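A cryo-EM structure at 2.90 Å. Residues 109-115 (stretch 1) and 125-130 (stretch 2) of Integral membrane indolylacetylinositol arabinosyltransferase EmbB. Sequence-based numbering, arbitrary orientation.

Stretch 1, residues 109-115: AALNAML
Stretch 2 125-130: VIVRNV

Contact between residues 109-115 and 125-130 of EmbB, a helix end leading into the start of a strand that pairs with a strand ending in a tight turn. Residues 109-112 are helical, with phi/psi drifting from -64/-37 at A109 to -106/-28 at N112; A113 N still donates to A109 O at 2.9 Å, but A113 itself leaves helical space (-116/-176) and straightens the chain into the strand residues M114 (-111/128) and L115 (-123/143). The second stretch is extended through V125 (-126/101), I126 (-102/128) and V127 (-130/105). It then bends through two residues of positive phi, R128 (58/52) and N129 (59/33), and extends again at V130 (-127/106). This bend is held by V127 N to V130 O (3.2 Å) and by a weak return bond from V130 N to V127 O (3.3 Å).

The two strands are antiparallel. L115 and I126 form the hydrogen-bonded pair, CA to CA 5.3 Å: L115 N donates to I126 O at 2.9 Å, nearly straight at 168°, and I126 N donates to L115 O at 2.9 Å, more bent at 150°. M114 and V127 form the adjoining non-hydrogen-bonded pair, their CA atoms 4.5 Å apart. The carbonyl acceptors of the ladder also receive CA-H...O contacts, M114 CA to I126 O and V125 CA to L115 O, both 3.4 Å. Beyond the ladder the pairing loosens: R128 N reaches A113 O at 3.4 Å in a weak but well-aligned bond (168°). The bend then meets the helix end, where N129 N makes a weak, angled bond (135°) to A110 O at 3.2 Å, and R128 CA approaches L111 O at 3.3 Å as a further CA-H...O contact. The CA atoms of L111 and R128 lie 4.4 Å apart here.

Side chains alternate across the sheet. M114 (t, t, m) and V127 (t) share one face, where M114 CG packs on V127 CG2 at 3.8 Å. L115 (m, t) and I126 (m, m) project from the other, but the end of the I126 side chain leads away from the first stretch. At the helix end, the CA-to-CB bond of L111 (chi1 t, chi2 p) points away overall, yet CD1 comes within 3.5 Å of N129 ND2, an approach of carbon to amide nitrogen. N129 (chi1 m, chi2 -23°) sets off sideways and its end comes nearer; its OD1 lies 4.0 Å from A110 CB. R128 (m, t, t, chi4 -97°) also leaves sideways, its long chain almost fully extended through chi3. N112 O lies over one face of its guanidinium, 3.6 Å from R128 CZ, so the approach is onto the plane of the group. N112 (chi1 m, chi2 -76°) points away at CB, and its OD1 stays 4.2 Å from R128 NH1; R128 NE and NH2 are hydrogen-bonded elsewhere in the structure.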

ATOM      1  N   ALA B 109     -10.524 -25.494  21.154  1.00 61.97           N
ATOM      2  CA  ALA B 109     -10.375 -26.943  21.105  1.00 61.97           C
ATOM      3  C   ALA B 109     -11.532 -27.602  20.372  1.00 61.97           C
ATOM      4  O   ALA B 109     -11.331 -28.589  19.655  1.00 61.97           O
ATOM      5  CB  ALA B 109     -10.260 -27.507  22.518  1.00 61.97           C
ATOM      6  N   ALA B 110     -12.747 -27.078  20.534  1.00 58.40           N
ATOM      7  CA  ALA B 110     -13.886 -27.629  19.812  1.00 58.40           C
ATOM      8  C   ALA B 110     -13.880 -27.215  18.349  1.00 58.40           C
ATOM      9  O   ALA B 110     -14.377 -27.957  17.496  1.00 58.40           O
ATOM     10  CB  ALA B 110     -15.193 -27.194  20.477  1.00 58.40           C
ATOM     11  N   LEU B 111     -13.323 -26.042  18.043  1.00 57.05           N
ATOM     12  CA  LEU B 111     -13.293 -25.571  16.664  1.00 57.05           C
ATOM     13  C   LEU B 111     -12.229 -26.288  15.845  1.00 57.05           C
ATOM     14  O   LEU B 111     -12.402 -26.471  14.634  1.00 57.05           O
ATOM     15  CB  LEU B 111     -13.059 -24.060  16.640  1.00 57.05           C
ATOM     16  CG  LEU B 111     -12.623 -23.402  15.330  1.00 57.05           C
ATOM     17  CD1 LEU B 111     -13.721 -23.492  14.285  1.00 57.05           C
ATOM     18  CD2 LEU B 111     -12.223 -21.954  15.566  1.00 57.05           C
ATOM     19  N   ASN B 112     -11.136 -26.716  16.479  1.00 56.08           N
ATOM     20  CA  ASN B 112     -10.025 -27.319  15.757  1.00 56.08           C
ATOM     21  C   ASN B 112      -9.914 -28.826  15.917  1.00 56.08           C
ATOM     22  O   ASN B 112      -9.405 -29.487  15.012  1.00 56.08           O
ATOM     23  CB  ASN B 112      -8.701 -26.684  16.195  1.00 56.08           C
ATOM     24  CG  ASN B 112      -8.507 -25.295  15.633  1.00 56.08           C
ATOM     25  OD1 ASN B 112      -8.192 -25.128  14.456  1.00 56.08           O
ATOM     26  ND2 ASN B 112      -8.696 -24.286  16.473  1.00 56.08           N
ATOM     27  N   ALA B 113     -10.373 -29.390  17.026  1.00 53.02           N
ATOM     28  CA  ALA B 113     -10.139 -30.791  17.328  1.00 53.02           C
ATOM     29  C   ALA B 113     -11.451 -31.572  17.367  1.00 53.02           C
ATOM     30  O   ALA B 113     -12.529 -31.041  17.083  1.00 53.02           O
ATOM     31  CB  ALA B 113      -9.375 -30.913  18.645  1.00 53.02           C
ATOM     32  N   MET B 114     -11.350 -32.850  17.722  1.00 55.69           N
ATOM     33  CA  MET B 114     -12.492 -33.745  17.836  1.00 55.69           C
ATOM     34  C   MET B 114     -12.718 -34.098  19.299  1.00 55.69           C
ATOM     35  O   MET B 114     -11.787 -34.531  19.986  1.00 55.69           O
ATOM     36  CB  MET B 114     -12.277 -35.019  17.018  1.00 55.69           C
ATOM     37  CG  MET B 114     -13.167 -36.176  17.437  1.00 55.69           C
ATOM     38  SD  MET B 114     -12.472 -37.789  17.038  1.00 55.69           S
ATOM     39  CE  MET B 114     -12.917 -37.931  15.310  1.00 55.69           C
ATOM     40  N   LEU B 115     -13.948 -33.919  19.768  1.00 59.17           N
ATOM     41  CA  LEU B 115     -14.316 -34.187  21.150  1.00 59.17           C
ATOM     42  C   LEU B 115     -15.461 -35.187  21.197  1.00 59.17           C
ATOM     43  O   LEU B 115     -16.360 -35.158  20.350  1.00 59.17           O
ATOM     44  CB  LEU B 115     -14.717 -32.900  21.873  1.00 59.17           C
ATOM     45  CG  LEU B 115     -13.699 -31.760  21.838  1.00 59.17           C
ATOM     46  CD1 LEU B 115     -14.359 -30.447  22.210  1.00 59.17           C
ATOM     47  CD2 LEU B 115     -12.532 -32.053  22.760  1.00 59.17           C
ATOM     48  N   VAL B 125     -20.525 -36.190  19.571  1.00 61.04           N
ATOM     49  CA  VAL B 125     -19.254 -36.298  18.864  1.00 61.04           C
ATOM     50  C   VAL B 125     -19.122 -35.035  18.023  1.00 61.04           C
ATOM     51  O   VAL B 125     -19.734 -34.926  16.957  1.00 61.04           O
ATOM     52  CB  VAL B 125     -19.171 -37.554  17.989  1.00 61.04           C
ATOM     53  CG1 VAL B 125     -17.840 -37.601  17.266  1.00 61.04           C
ATOM     54  CG2 VAL B 125     -19.370 -38.801  18.833  1.00 61.04           C
ATOM     55  N   ILE B 126     -18.331 -34.079  18.498  1.00 59.52           N
ATOM     56  CA  ILE B 126     -18.157 -32.797  17.823  1.00 59.52           C
ATOM     57  C   ILE B 126     -16.827 -32.811  17.087  1.00 59.52           C
ATOM     58  O   ILE B 126     -15.784 -33.118  17.678  1.00 59.52           O
ATOM     59  CB  ILE B 126     -18.222 -31.628  18.821  1.00 59.52           C
ATOM     60  CG1 ILE B 126     -19.453 -31.762  19.718  1.00 59.52           C
ATOM     61  CG2 ILE B 126     -18.231 -30.299  18.084  1.00 59.52           C
ATOM     62  CD1 ILE B 126     -20.738 -31.302  19.069  1.00 59.52           C
ATOM     63  N   VAL B 127     -16.859 -32.480  15.799  1.00 56.68           N
ATOM     64  CA  VAL B 127     -15.649 -32.412  14.987  1.00 56.68           C
ATOM     65  C   VAL B 127     -15.630 -31.088  14.237  1.00 56.68           C
ATOM     66  O   VAL B 127     -16.376 -30.904  13.268  1.00 56.68           O
ATOM     67  CB  VAL B 127     -15.556 -33.597  14.010  1.00 56.68           C
ATOM     68  CG1 VAL B 127     -14.345 -33.444  13.113  1.00 56.68           C
ATOM     69  CG2 VAL B 127     -15.494 -34.911  14.767  1.00 56.68           C
ATOM     70  N   ARG B 128     -14.786 -30.158  14.685  1.00 57.37           N
ATOM     71  CA  ARG B 128     -14.644 -28.841  14.063  1.00 57.37           C
ATOM     72  C   ARG B 128     -15.974 -28.089  14.051  1.00 57.37           C
ATOM     73  O   ARG B 128     -16.426 -27.593  13.016  1.00 57.37           O
ATOM     74  CB  ARG B 128     -14.065 -28.956  12.651  1.00 57.37           C
ATOM     75  CG  ARG B 128     -12.729 -29.668  12.585  1.00 57.37           C
ATOM     76  CD  ARG B 128     -12.075 -29.481  11.231  1.00 57.37           C
ATOM     77  NE  ARG B 128     -10.667 -29.862  11.249  1.00 57.37           N
ATOM     78  CZ  ARG B 128      -9.665 -29.006  11.408  1.00 57.37           C
ATOM     79  NH1 ARG B 128      -9.913 -27.714  11.562  1.00 57.37           N
ATOM     80  NH2 ARG B 128      -8.414 -29.440  11.412  1.00 57.37           N
ATOM     81  N   ASN B 129     -16.603 -28.008  15.225  1.00 64.47           N
ATOM     82  CA  ASN B 129     -17.867 -27.292  15.413  1.00 64.47           C
ATOM     83  C   ASN B 129     -18.970 -27.837  14.515  1.00 64.47           C
ATOM     84  O   ASN B 129     -19.841 -27.093  14.058  1.00 64.47           O
ATOM     85  CB  ASN B 129     -17.693 -25.786  15.189  1.00 64.47           C
ATOM     86  CG  ASN B 129     -17.211 -25.070  16.431  1.00 64.47           C
ATOM     87  OD1 ASN B 129     -17.396 -25.548  17.550  1.00 64.47           O
ATOM     88  ND2 ASN B 129     -16.588 -23.915  16.241  1.00 64.47           N
ATOM     89  N   VAL B 130     -18.945 -29.140  14.255  1.00 60.99           N
ATOM     90  CA  VAL B 130     -19.951 -29.813  13.440  1.00 60.99           C
ATOM     91  C   VAL B 130     -20.458 -30.984  14.272  1.00 60.99           C
ATOM     92  O   VAL B 130     -19.748 -31.979  14.450  1.00 60.99           O
ATOM     93  CB  VAL B 130     -19.397 -30.283  12.091  1.00 60.99           C
ATOM     94  CG1 VAL B 130     -20.356 -31.254  11.429  1.00 60.99           C
ATOM     95  CG2 VAL B 130     -19.139 -29.090  11.186  1.00 60.99           C
TER